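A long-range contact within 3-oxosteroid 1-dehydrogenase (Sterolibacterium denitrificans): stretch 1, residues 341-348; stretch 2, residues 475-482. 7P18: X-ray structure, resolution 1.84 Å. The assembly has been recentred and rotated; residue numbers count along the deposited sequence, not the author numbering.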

# COMPACT_ATOMS: atom_id res chain seq x y z
N ARG A 341 -12.40 -5.99 -7.68
CA ARG A 341 -13.24 -5.18 -8.59
C ARG A 341 -13.05 -5.62 -10.06
O ARG A 341 -13.95 -5.36 -10.88
CB ARG A 341 -12.94 -3.68 -8.48
CG ARG A 341 -13.23 -3.09 -7.10
CD ARG A 341 -12.68 -1.67 -6.97
NE ARG A 341 -11.25 -1.68 -6.71
CZ ARG A 341 -10.30 -1.39 -7.60
NH1 ARG A 341 -10.60 -1.01 -8.83
NH2 ARG A 341 -9.03 -1.40 -7.23
N ASN A 342 -11.92 -6.22 -10.40
CA ASN A 342 -11.60 -6.62 -11.80
C ASN A 342 -12.43 -7.85 -12.19
O ASN A 342 -12.53 -8.16 -13.41
CB ASN A 342 -10.13 -6.95 -11.99
CG ASN A 342 -9.22 -5.76 -11.82
OD1 ASN A 342 -9.44 -4.95 -10.93
ND2 ASN A 342 -8.14 -5.72 -12.60
N LEU A 343 -13.00 -8.54 -11.20
CA LEU A 343 -13.78 -9.79 -11.43
C LEU A 343 -15.07 -9.50 -12.18
O LEU A 343 -15.65 -8.41 -12.12
CB LEU A 343 -14.00 -10.52 -10.11
CG LEU A 343 -12.72 -11.11 -9.51
CD1 LEU A 343 -12.97 -11.54 -8.07
CD2 LEU A 343 -12.23 -12.29 -10.32
N PRO A 344 -15.55 -10.47 -12.99
CA PRO A 344 -16.68 -10.24 -13.87
C PRO A 344 -18.04 -10.32 -13.16
O PRO A 344 -18.23 -11.22 -12.39
CB PRO A 344 -16.49 -11.36 -14.92
CG PRO A 344 -15.93 -12.46 -14.16
CD PRO A 344 -14.94 -11.79 -13.20
N GLY A 345 -18.91 -9.34 -13.43
CA GLY A 345 -20.29 -9.31 -12.90
C GLY A 345 -20.52 -8.24 -11.83
O GLY A 345 -21.60 -8.25 -11.25
N CYS A 346 -19.54 -7.38 -11.54
CA CYS A 346 -19.76 -6.30 -10.53
C CYS A 346 -19.68 -4.95 -11.21
O CYS A 346 -18.86 -4.78 -12.14
CB CYS A 346 -18.79 -6.42 -9.38
SG CYS A 346 -17.06 -6.06 -9.79
N ILE A 347 -20.51 -4.00 -10.78
CA ILE A 347 -20.46 -2.62 -11.33
C ILE A 347 -20.40 -1.63 -10.18
O ILE A 347 -20.88 -1.97 -9.09
CB ILE A 347 -21.63 -2.31 -12.30
CG1 ILE A 347 -23.01 -2.49 -11.67
CG2 ILE A 347 -21.48 -3.12 -13.58
CD1 ILE A 347 -24.09 -1.82 -12.51
N VAL A 348 -19.83 -0.46 -10.44
CA VAL A 348 -19.81 0.65 -9.46
C VAL A 348 -20.70 1.75 -9.99
O VAL A 348 -20.52 2.17 -11.12
CB VAL A 348 -18.36 1.12 -9.21
CG1 VAL A 348 -18.32 2.42 -8.42
CG2 VAL A 348 -17.62 -0.01 -8.49
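Stretch 2, residues 475-482: NPCLAPIG

Stretch 2 has no regular helix or strand. It lies along the loop of stretch 1 that leads from a 3-10 segment into a strand. The two run in the same general direction: Pro476 and Cys477 sit by Asn342 and Pro344, Ala479 by Gly345, and Ile481 by Gly345 and Ile347. No clear direct hydrogen bond joins them. The contact consists of CA-H...O contacts, apolar packing and a bridging water.

The stretch opens with a type I beta turn from Asn475 to Leu478. Leu478 N donates to Asn475 O at 3.1 Å and closes the turn. Asn475 does not touch stretch 1. Its side chain is t at chi1, and Asn475 OD1 accepts a hydrogen bond from Cys477 N at 2.9 Å, which braces the turn from within.

Pro476 makes its closest approach through its carbonyl. Pro476 O lies 3.4 Å from Pro344 CD.

Cys477 makes two backbone contacts. Cys477 CA lies 3.4 Å from Asn342 O, and Cys477 O lies 3.3 Å from Pro344 CA. Both are CA-H...O contacts, so its CH faces Asn342 O and its carbonyl faces Pro344 CA. The CA atoms of Cys477 and Pro344 are 4.3 Å apart. The CA-to-CB bond points away overall, although CB still touches stretch 1.

The CA-to-CB bond of Leu478 points away. Leu478 N is 3.5 Å from Pro344 CB.

From Leu478 to Ile481 the backbone is extended. The CA-to-CB bond of Ala479 points toward stretch 1, and Ala479 CB packs on Pro344 CB at 3.7 Å. Ala479 O makes a CA-H...O contact with Gly345 CA at 3.5 Å. Water 1 bridges the backbones by accepting from Gly345 N at 3.0 Å and from Ala479 N at 3.2 Å. Gly345 follows Pro344 in the type II turn from Leu343 to Cys346. Its backbone angles, with a positive phi of 109°, would jam a CB against the preceding carbonyl O, which by itself calls for glycine.

The CA-to-CB bond of Pro480 points away, and the residue is exposed. Pro480 O stays 4.4 Å from Gly345 CA.

The CA-to-CB bond of Ile481 points toward stretch 1 again, with chi1 m and chi2 t. Ile481 CG1 comes to 3.1 Å from Gly345 O, a tight contact for a carbon and an oxygen. Ile481 CD1 meets Ile347 CG2 at 4.0 Å, so the contact ends in apolar packing beside the strand. Gly482 lies beyond reach. In all, 377 Å² is buried, both sides summed.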

# COMPACT_ATOMS: atom_id res chain seq x y z
N ASN A 475 -14.38 -11.54 -22.53
CA ASN A 475 -13.66 -10.59 -21.63
C ASN A 475 -13.71 -11.14 -20.21
O ASN A 475 -14.80 -11.24 -19.63
CB ASN A 475 -14.28 -9.21 -21.82
CG ASN A 475 -13.61 -8.09 -21.06
OD1 ASN A 475 -13.10 -8.31 -19.95
ND2 ASN A 475 -13.70 -6.90 -21.63
N PRO A 476 -12.56 -11.49 -19.57
CA PRO A 476 -12.57 -12.12 -18.25
C PRO A 476 -13.03 -11.15 -17.15
O PRO A 476 -13.13 -11.58 -16.02
CB PRO A 476 -11.11 -12.52 -18.00
CG PRO A 476 -10.33 -11.56 -18.85
CD PRO A 476 -11.20 -11.24 -20.05
N CYS A 477 -13.22 -9.88 -17.49
CA CYS A 477 -13.66 -8.82 -16.53
C CYS A 477 -15.17 -8.55 -16.63
O CYS A 477 -15.67 -7.72 -15.81
CB CYS A 477 -12.90 -7.51 -16.79
SG CYS A 477 -11.13 -7.66 -16.48
N LEU A 478 -15.89 -9.13 -17.61
CA LEU A 478 -17.31 -8.75 -17.84
C LEU A 478 -18.19 -10.01 -17.80
O LEU A 478 -17.89 -10.98 -18.55
CB LEU A 478 -17.47 -8.04 -19.17
CG LEU A 478 -16.82 -6.66 -19.30
CD1 LEU A 478 -16.97 -6.15 -20.72
CD2 LEU A 478 -17.42 -5.67 -18.30
N ALA A 479 -19.22 -10.03 -16.96
CA ALA A 479 -20.26 -11.11 -16.95
C ALA A 479 -21.62 -10.50 -16.69
O ALA A 479 -21.73 -9.41 -16.12
CB ALA A 479 -19.93 -12.21 -15.95
N PRO A 480 -22.71 -11.19 -17.10
CA PRO A 480 -24.06 -10.73 -16.80
C PRO A 480 -24.38 -10.61 -15.31
O PRO A 480 -23.85 -11.34 -14.51
CB PRO A 480 -24.98 -11.83 -17.39
CG PRO A 480 -24.13 -12.53 -18.43
CD PRO A 480 -22.71 -12.42 -17.92
N ILE A 481 -25.28 -9.68 -15.00
CA ILE A 481 -25.89 -9.50 -13.66
C ILE A 481 -27.38 -9.82 -13.82
O ILE A 481 -28.07 -9.04 -14.51
CB ILE A 481 -25.64 -8.08 -13.14
CG1 ILE A 481 -24.15 -7.79 -12.96
CG2 ILE A 481 -26.44 -7.86 -11.86
CD1 ILE A 481 -23.82 -6.31 -12.87
N GLY A 482 -27.83 -10.95 -13.29
CA GLY A 482 -29.24 -11.37 -13.49
C GLY A 482 -29.71 -12.54 -12.64
O GLY A 482 -30.86 -12.97 -12.86
O HOH W 1 -19.36 -7.22 -15.53
O HOH W 2 -17.82 -5.34 -14.55